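Local coordinates for protein archaeosine synthase (Pyrobaculum calidifontis, PDB 5K0P) that converts preQ0-modified tRNA to archaeosine-tRNA, turning the nitrile into a formamidine with free ammonium as the nitrogen donor, at residues Val32-Ile37 / Glu46-Met51; Asp68-Val73 / Pro80-Thr85. All coordinates share one frame; numbering follows the deposited sequence.

Contact 1: Val32-Ile37 / Glu46-Met51; sequences VSVEYI and EEFKKM
The carbonyl oxygen of E46, two residues before the F48 that meets V34, is gripped twice. K50 N bonds to E46 O at 3.1 Å as the ordinary helical link. K50 NZ curls back to E46 O at 3.0 Å. The two donors come from opposite faces of the carbonyl plane, and NZ is tilted 20° from it. The lysine thus folds over its own helix turn.

The contact with strand segment V32-I37 is apolar and small, about 106 Å². F48 is its one residue from the helix side. Its CG lies anti to the backbone N (chi1 174°), which carries the ring out to the strand. V34 meets the CE1/CZ corner of the ring obliquely. V34 CG2 is 3.6 Å from F48 CE1 and 4.0 Å from F48 CZ. The valine and the ring lie offset, passing one another in opposing senses. V32 adds a looser touch, with CG1 4.5 Å from F48 CZ. All three residues are buried.

E46 is one of the residues that bind the substrate shared between adjacent subunits. Its OE2 is hydrogen-bonded to Y90 OH of a second subunit, so this helix also lies at the subunit interface where the active site forms.

F48 also rests on L13 and T15 of strand 10-20 and on V93 of the second subunit. V32 and V34 touch V84 of strand 81-90, and V32 reaches L69 of helix 62-77. Helix 45-53 is therefore packed on one face of the sheet, beside helix 62-77.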
ATOM      1  N   VAL A  32      13.967  12.659 -10.106  1.00 15.42           N
ATOM      2  CA  VAL A  32      15.371  12.312 -10.246  1.00 17.26           C
ATOM      3  C   VAL A  32      15.918  11.787  -8.950  1.00 19.84           C
ATOM      4  O   VAL A  32      15.635  12.355  -7.867  1.00 20.41           O
ATOM      5  CB  VAL A  32      16.188  13.481 -10.797  1.00 20.96           C
ATOM      6  CG1 VAL A  32      16.116  14.742  -9.909  1.00 22.28           C
ATOM      7  CG2 VAL A  32      17.665  13.078 -10.964  1.00 24.85           C
ATOM      8  N   SER A  33      16.657  10.691  -9.058  1.00 21.00           N
ATOM      9  CA  SER A  33      17.319  10.015  -7.901  1.00 23.22           C
ATOM     10  C   SER A  33      18.809  10.036  -8.210  1.00 25.58           C
ATOM     11  O   SER A  33      19.174   9.669  -9.303  1.00 25.90           O
ATOM     12  CB  SER A  33      16.853   8.561  -7.765  1.00 25.73           C
ATOM     13  OG  SER A  33      15.508   8.554  -7.397  1.00 28.56           O
ATOM     14  N   VAL A  34      19.635  10.506  -7.271  1.00 24.83           N
ATOM     15  CA  VAL A  34      21.083  10.389  -7.405  1.00 24.63           C
ATOM     16  C   VAL A  34      21.643   9.647  -6.228  1.00 25.37           C
ATOM     17  O   VAL A  34      21.276   9.892  -5.042  1.00 26.64           O
ATOM     18  CB  VAL A  34      21.709  11.776  -7.584  1.00 24.74           C
ATOM     19  CG1 VAL A  34      23.205  11.734  -7.743  1.00 23.92           C
ATOM     20  CG2 VAL A  34      21.041  12.443  -8.768  1.00 25.73           C
ATOM     21  N   GLU A  35      22.585   8.759  -6.520  1.00 24.03           N
ATOM     22  CA  GLU A  35      23.250   8.053  -5.429  1.00 23.95           C
ATOM     23  C   GLU A  35      24.716   8.110  -5.715  1.00 22.26           C
ATOM     24  O   GLU A  35      25.108   8.016  -6.879  1.00 23.94           O
ATOM     25  CB  GLU A  35      22.534   6.724  -5.321  1.00 30.92           C
ATOM     26  CG  GLU A  35      23.296   5.505  -5.367  1.00 37.88           C
ATOM     27  CD  GLU A  35      22.467   4.219  -5.407  1.00 40.00           C
ATOM     28  OE1 GLU A  35      21.247   4.169  -5.022  1.00 34.87           O
ATOM     29  OE2 GLU A  35      23.142   3.254  -5.830  1.00 41.32           O
ATOM     30  N   TYR A  36      25.513   8.413  -4.710  1.00 20.31           N
ATOM     31  CA  TYR A  36      26.962   8.474  -4.847  1.00 21.96           C
ATOM     32  C   TYR A  36      27.771   8.156  -3.600  1.00 23.31           C
ATOM     33  O   TYR A  36      27.272   8.216  -2.496  1.00 21.09           O
ATOM     34  CB  TYR A  36      27.355   9.881  -5.391  1.00 23.23           C
ATOM     35  CG  TYR A  36      27.296  10.960  -4.376  1.00 21.66           C
ATOM     36  CD1 TYR A  36      26.093  11.504  -4.029  1.00 18.74           C
ATOM     37  CD2 TYR A  36      28.466  11.414  -3.731  1.00 25.18           C
ATOM     38  CE1 TYR A  36      26.034  12.520  -3.046  1.00 21.23           C
ATOM     39  CE2 TYR A  36      28.423  12.430  -2.746  1.00 22.80           C
ATOM     40  CZ  TYR A  36      27.200  12.965  -2.402  1.00 22.05           C
ATOM     41  OH  TYR A  36      27.105  13.923  -1.371  1.00 23.55           O
ATOM     42  N   ILE A  37      29.051   7.802  -3.792  1.00 27.33           N
ATOM     43  CA  ILE A  37      29.971   7.586  -2.677  1.00 28.36           C
ATOM     44  C   ILE A  37      30.848   8.793  -2.569  1.00 31.79           C
ATOM     45  O   ILE A  37      31.602   9.091  -3.527  1.00 34.73           O
ATOM     46  CB  ILE A  37      30.858   6.361  -2.881  1.00 30.60           C
ATOM     47  CG1 ILE A  37      29.972   5.155  -2.971  1.00 30.58           C
ATOM     48  CG2 ILE A  37      31.883   6.187  -1.699  1.00 33.51           C
ATOM     49  CD1 ILE A  37      30.697   3.889  -3.236  1.00 33.39           C
ATOM     50  N   GLU A  46      21.748  21.926  -1.165  1.00 26.76           N
ATOM     51  CA  GLU A  46      21.313  23.191  -1.789  1.00 28.58           C
ATOM     52  C   GLU A  46      21.925  23.196  -3.161  1.00 25.70           C
ATOM     53  O   GLU A  46      21.249  23.602  -4.060  1.00 26.50           O
ATOM     54  CB  GLU A  46      21.762  24.452  -0.998  1.00 32.03           C
ATOM     55  CG  GLU A  46      21.144  24.640   0.393  1.00 41.23           C
ATOM     56  CD  GLU A  46      21.881  23.933   1.589  1.00 50.55           C
ATOM     57  OE1 GLU A  46      22.496  22.805   1.452  1.00 38.97           O
ATOM     58  OE2 GLU A  46      21.786  24.503   2.728  1.00 55.58           O
ATOM     59  N   GLU A  47      23.171  22.722  -3.314  1.00 25.25           N
ATOM     60  CA  GLU A  47      23.861  22.705  -4.615  1.00 25.51           C
ATOM     61  C   GLU A  47      23.217  21.677  -5.521  1.00 25.39           C
ATOM     62  O   GLU A  47      22.946  21.975  -6.698  1.00 24.89           O
ATOM     63  CB  GLU A  47      25.347  22.459  -4.456  1.00 28.23           C
ATOM     64  CG  GLU A  47      26.113  22.795  -5.716  1.00 37.64           C
ATOM     65  CD  GLU A  47      27.645  22.530  -5.699  1.00 39.64           C
ATOM     66  OE1 GLU A  47      28.303  22.364  -4.638  1.00 50.28           O
ATOM     67  OE2 GLU A  47      28.221  22.513  -6.807  1.00 45.42           O
ATOM     68  N   PHE A  48      22.911  20.493  -4.978  1.00 24.37           N
ATOM     69  CA  PHE A  48      22.098  19.539  -5.738  1.00 24.70           C
ATOM     70  C   PHE A  48      20.734  20.090  -6.303  1.00 22.01           C
ATOM     71  O   PHE A  48      20.449  19.944  -7.494  1.00 19.68           O
ATOM     72  CB  PHE A  48      21.878  18.243  -4.923  1.00 23.05           C
ATOM     73  CG  PHE A  48      20.961  17.293  -5.577  1.00 24.39           C
ATOM     74  CD1 PHE A  48      21.354  16.625  -6.779  1.00 23.47           C
ATOM     75  CD2 PHE A  48      19.678  17.072  -5.070  1.00 23.24           C
ATOM     76  CE1 PHE A  48      20.512  15.719  -7.377  1.00 24.35           C
ATOM     77  CE2 PHE A  48      18.865  16.145  -5.701  1.00 25.20           C
ATOM     78  CZ  PHE A  48      19.282  15.473  -6.831  1.00 22.08           C
ATOM     79  N   LYS A  49      19.922  20.700  -5.436  1.00 19.92           N
ATOM     80  CA  LYS A  49      18.677  21.250  -5.866  1.00 22.44           C
ATOM     81  C   LYS A  49      18.861  22.349  -6.973  1.00 21.89           C
ATOM     82  O   LYS A  49      18.097  22.433  -7.904  1.00 21.89           O
ATOM     83  CB  LYS A  49      18.005  21.866  -4.716  1.00 24.19           C
ATOM     84  CG  LYS A  49      16.773  22.605  -5.147  1.00 27.04           C
ATOM     85  CD  LYS A  49      16.013  23.024  -3.921  1.00 35.45           C
ATOM     86  CE  LYS A  49      14.493  23.075  -4.118  1.00 44.00           C
ATOM     87  NZ  LYS A  49      13.990  23.818  -5.287  1.00 39.04           N
ATOM     88  N   LYS A  50      19.852  23.209  -6.840  1.00 25.54           N
ATOM     89  CA  LYS A  50      20.160  24.183  -7.967  1.00 25.69           C
ATOM     90  C   LYS A  50      20.508  23.409  -9.306  1.00 24.92           C
ATOM     91  O   LYS A  50      20.121  23.807 -10.419  1.00 23.59           O
ATOM     92  CB  LYS A  50      21.295  25.206  -7.637  1.00 29.00           C
ATOM     93  CG  LYS A  50      21.233  26.013  -6.345  1.00 37.30           C
ATOM     94  CD  LYS A  50      19.974  26.903  -6.060  1.00 48.84           C
ATOM     95  CE  LYS A  50      18.774  26.341  -5.159  1.00 56.56           C
ATOM     96  NZ  LYS A  50      18.966  25.518  -3.855  1.00 46.77           N
ATOM     97  N   MET A  51      21.307  22.349  -9.220  1.00 24.51           N
ATOM     98  CA  MET A  51      21.620  21.563 -10.434  1.00 23.74           C
ATOM     99  C   MET A  51      20.325  21.073 -11.089  1.00 22.33           C
ATOM    100  O   MET A  51      20.116  21.252 -12.278  1.00 22.13           O
ATOM    101  CB  MET A  51      22.479  20.365 -10.092  1.00 24.98           C
ATOM    102  CG  MET A  51      23.919  20.675  -9.666  1.00 27.67           C
ATOM    103  SD  MET A  51      24.723  19.118  -9.218  1.00 26.30           S
ATOM    104  CE  MET A  51      26.326  19.778  -8.785  1.00 26.62           C
TER

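Contact 2: Asp68-Val73 / Pro80-Thr85; sequences DLLEKV and PYVKVT
V84 fits into the notch between L69 and L70. One of its methyls goes to each side of the notch. V84 CG1 meets L69 CD2 at 4.1 Å, and these two side chains cross at about a right angle. V84 CG2 reaches deeper, to the helix backbone, 3.8 Å from L70 CA. L70 CB closes on the same methyl, 3.9 Å from V84 CG2.

V82 is the second bump, with L70 and V73 on two sides of it. L70 CD1 is 4.2 Å from V82 CB. The same methyl sits 3.7 Å from V82 O, off the side of the strand that faces strand 93-102. L70 starts off to the side of the strand; its CG is anti to the backbone N (chi1 -175°), and this brings CD1 back toward V82. V73 meets V82 methyl to methyl, CG1 to CG1, at 4.1 Å.

Helix 68-73 and strand 81-85 run roughly antiparallel, at 148°. Their axes come within 8.3 Å. This is a helix laid along a sheet, and it buries about 244 Å².

L70 also touches A99 on strand 93-102. L69 and V73 lean on M51 of helix 45-53. V73 lies close to L43, a substrate-binding residue.

All five touching residues are buried leucines and valines, with no polar bond between the segments. The contact therefore rests on van der Waals packing and the exclusion of water.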
ATOM      1  N   ASP A  68      23.817  14.550 -18.306  1.00 27.60           N
ATOM      2  CA  ASP A  68      24.289  15.891 -17.986  1.00 27.06           C
ATOM      3  C   ASP A  68      24.393  16.095 -16.464  1.00 25.69           C
ATOM      4  O   ASP A  68      25.373  16.638 -15.977  1.00 25.70           O
ATOM      5  CB  ASP A  68      23.379  16.952 -18.607  1.00 27.37           C
ATOM      6  CG  ASP A  68      23.966  18.303 -18.522  1.00 29.68           C
ATOM      7  OD1 ASP A  68      25.021  18.525 -19.133  1.00 34.08           O
ATOM      8  OD2 ASP A  68      23.415  19.117 -17.812  1.00 28.18           O
ATOM      9  N   LEU A  69      23.384  15.643 -15.736  1.00 24.88           N
ATOM     10  CA  LEU A  69      23.349  15.786 -14.294  1.00 24.44           C
ATOM     11  C   LEU A  69      24.467  14.914 -13.676  1.00 23.71           C
ATOM     12  O   LEU A  69      25.096  15.334 -12.743  1.00 25.66           O
ATOM     13  CB  LEU A  69      21.934  15.433 -13.738  1.00 21.41           C
ATOM     14  CG  LEU A  69      21.725  15.553 -12.196  1.00 23.64           C
ATOM     15  CD1 LEU A  69      22.070  16.957 -11.716  1.00 28.22           C
ATOM     16  CD2 LEU A  69      20.280  15.226 -11.770  1.00 22.42           C
ATOM     17  N   LEU A  70      24.720  13.730 -14.201  1.00 23.43           N
ATOM     18  CA  LEU A  70      25.901  12.906 -13.769  1.00 26.56           C
ATOM     19  C   LEU A  70      27.191  13.626 -13.863  1.00 28.15           C
ATOM     20  O   LEU A  70      28.046  13.589 -12.907  1.00 26.89           O
ATOM     21  CB  LEU A  70      25.969  11.627 -14.581  1.00 28.88           C
ATOM     22  CG  LEU A  70      27.069  10.685 -14.103  1.00 32.60           C
ATOM     23  CD1 LEU A  70      26.556   9.316 -13.749  1.00 34.41           C
ATOM     24  CD2 LEU A  70      28.092  10.535 -15.185  1.00 38.74           C
ATOM     25  N   GLU A  71      27.325  14.327 -15.009  1.00 30.27           N
ATOM     26  CA  GLU A  71      28.524  15.090 -15.292  1.00 33.23           C
ATOM     27  C   GLU A  71      28.591  16.263 -14.343  1.00 28.76           C
ATOM     28  O   GLU A  71      29.701  16.518 -13.860  1.00 38.68           O
ATOM     29  CB  GLU A  71      28.688  15.488 -16.759  1.00 35.47           C
ATOM     30  CG  GLU A  71      29.148  14.331 -17.664  1.00 42.15           C
ATOM     31  CD  GLU A  71      30.466  13.584 -17.178  1.00 51.68           C
ATOM     32  OE1 GLU A  71      31.521  14.171 -16.747  1.00 50.18           O
ATOM     33  OE2 GLU A  71      30.455  12.340 -17.226  1.00 59.67           O
ATOM     34  N   LYS A  72      27.453  16.901 -14.002  1.00 25.61           N
ATOM     35  CA  LYS A  72      27.476  17.948 -13.001  1.00 29.04           C
ATOM     36  C   LYS A  72      27.949  17.499 -11.639  1.00 28.24           C
ATOM     37  O   LYS A  72      28.763  18.205 -10.968  1.00 25.69           O
ATOM     38  CB  LYS A  72      26.115  18.578 -12.836  1.00 28.20           C
ATOM     39  CG  LYS A  72      25.894  19.594 -13.914  1.00 34.18           C
ATOM     40  CD  LYS A  72      24.435  19.789 -14.173  1.00 37.18           C
ATOM     41  CE  LYS A  72      24.230  20.779 -15.299  1.00 39.60           C
ATOM     42  NZ  LYS A  72      23.839  22.008 -14.645  1.00 41.56           N
ATOM     43  N   VAL A  73      27.443  16.333 -11.219  1.00 27.08           N
ATOM     44  CA  VAL A  73      27.778  15.807  -9.901  1.00 27.66           C
ATOM     45  C   VAL A  73      29.240  15.342  -9.877  1.00 29.31           C
ATOM     46  O   VAL A  73      29.931  15.582  -8.909  1.00 30.74           O
ATOM     47  CB  VAL A  73      26.846  14.664  -9.458  1.00 25.33           C
ATOM     48  CG1 VAL A  73      27.308  14.083  -8.101  1.00 26.92           C
ATOM     49  CG2 VAL A  73      25.423  15.170  -9.375  1.00 24.65           C
ATOM     50  N   PRO A  80      33.866   8.366  -6.461  1.00 32.41           N
ATOM     51  CA  PRO A  80      34.221   7.138  -7.199  1.00 35.35           C
ATOM     52  C   PRO A  80      33.048   6.363  -7.774  1.00 34.76           C
ATOM     53  O   PRO A  80      33.280   5.425  -8.553  1.00 33.82           O
ATOM     54  CB  PRO A  80      34.857   6.238  -6.113  1.00 34.91           C
ATOM     55  CG  PRO A  80      34.335   6.749  -4.827  1.00 33.22           C
ATOM     56  CD  PRO A  80      34.215   8.238  -5.026  1.00 32.41           C
ATOM     57  N   TYR A  81      31.828   6.685  -7.340  1.00 32.85           N
ATOM     58  CA  TYR A  81      30.625   6.055  -7.856  1.00 31.37           C
ATOM     59  C   TYR A  81      29.529   7.105  -7.804  1.00 25.71           C
ATOM     60  O   TYR A  81      29.364   7.794  -6.795  1.00 24.22           O
ATOM     61  CB  TYR A  81      30.160   4.836  -7.001  1.00 30.38           C
ATOM     62  CG  TYR A  81      28.775   4.321  -7.346  1.00 31.09           C
ATOM     63  CD1 TYR A  81      28.523   3.746  -8.556  1.00 30.22           C
ATOM     64  CD2 TYR A  81      27.723   4.418  -6.434  1.00 31.55           C
ATOM     65  CE1 TYR A  81      27.288   3.277  -8.884  1.00 31.33           C
ATOM     66  CE2 TYR A  81      26.456   3.954  -6.745  1.00 29.53           C
ATOM     67  CZ  TYR A  81      26.240   3.405  -7.981  1.00 28.38           C
ATOM     68  OH  TYR A  81      24.971   2.948  -8.254  1.00 29.20           O
ATOM     69  N   VAL A  82      28.789   7.184  -8.893  1.00 24.51           N
ATOM     70  CA  VAL A  82      27.571   8.035  -9.035  1.00 25.66           C
ATOM     71  C   VAL A  82      26.625   7.361  -9.973  1.00 23.30           C
ATOM     72  O   VAL A  82      27.046   6.847 -11.038  1.00 29.29           O
ATOM     73  CB  VAL A  82      27.829   9.390  -9.722  1.00 30.25           C
ATOM     74  CG1 VAL A  82      26.640  10.369  -9.604  1.00 27.63           C
ATOM     75  CG2 VAL A  82      28.920  10.046  -9.036  1.00 37.18           C
ATOM     76  N   LYS A  83      25.345   7.384  -9.602  1.00 21.57           N
ATOM     77  CA  LYS A  83      24.290   6.964 -10.454  1.00 22.30           C
ATOM     78  C   LYS A  83      23.157   7.958 -10.370  1.00 20.56           C
ATOM     79  O   LYS A  83      22.783   8.396  -9.276  1.00 22.11           O
ATOM     80  CB  LYS A  83      23.802   5.568 -10.052  1.00 25.36           C
ATOM     81  CG  LYS A  83      22.719   5.042 -10.941  1.00 26.49           C
ATOM     82  CD  LYS A  83      22.373   3.589 -10.671  1.00 29.81           C
ATOM     83  CE  LYS A  83      21.487   3.475  -9.426  1.00 38.83           C
ATOM     84  NZ  LYS A  83      20.923   2.104  -9.198  1.00 48.45           N
ATOM     85  N   VAL A  84      22.603   8.274 -11.550  1.00 20.43           N
ATOM     86  CA  VAL A  84      21.512   9.188 -11.726  1.00 20.35           C
ATOM     87  C   VAL A  84      20.375   8.502 -12.453  1.00 20.39           C
ATOM     88  O   VAL A  84      20.594   7.961 -13.522  1.00 21.04           O
ATOM     89  CB  VAL A  84      21.930  10.374 -12.591  1.00 21.15           C
ATOM     90  CG1 VAL A  84      20.738  11.322 -12.806  1.00 20.57           C
ATOM     91  CG2 VAL A  84      23.109  11.117 -11.973  1.00 22.89           C
ATOM     92  N   THR A  85      19.154   8.642 -11.946  1.00 18.30           N
ATOM     93  CA  THR A  85      18.026   7.982 -12.489  1.00 19.50           C
ATOM     94  C   THR A  85      16.947   9.019 -12.619  1.00 19.01           C
ATOM     95  O   THR A  85      16.613   9.693 -11.621  1.00 21.00           O
ATOM     96  CB  THR A  85      17.482   6.805 -11.605  1.00 22.06           C
ATOM     97  OG1 THR A  85      18.492   5.746 -11.455  1.00 23.99           O
ATOM     98  CG2 THR A  85      16.289   6.179 -12.339  1.00 21.29           C
TER

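Contacts 1 and 2 lie in series along the chain, and their centres are about 8 Å apart. Each joins one helix to the same four-stranded antiparallel sheet. Contact 1 uses helix 45-53 and strand 27-37. Contact 2 uses helix 62-77 and strand 81-90. The two strands are neighbours in the sheet and are joined by probable hydrogen bonds, S33 N to T85 O and E35 N to K83 O, both 2.8 Å. The helices follow each other in sequence and pack together through M51. The result is one layer of helices on one sheet, the tunnel-fold subunit. Ten such subunits form the decamer, with active sites at their interfaces.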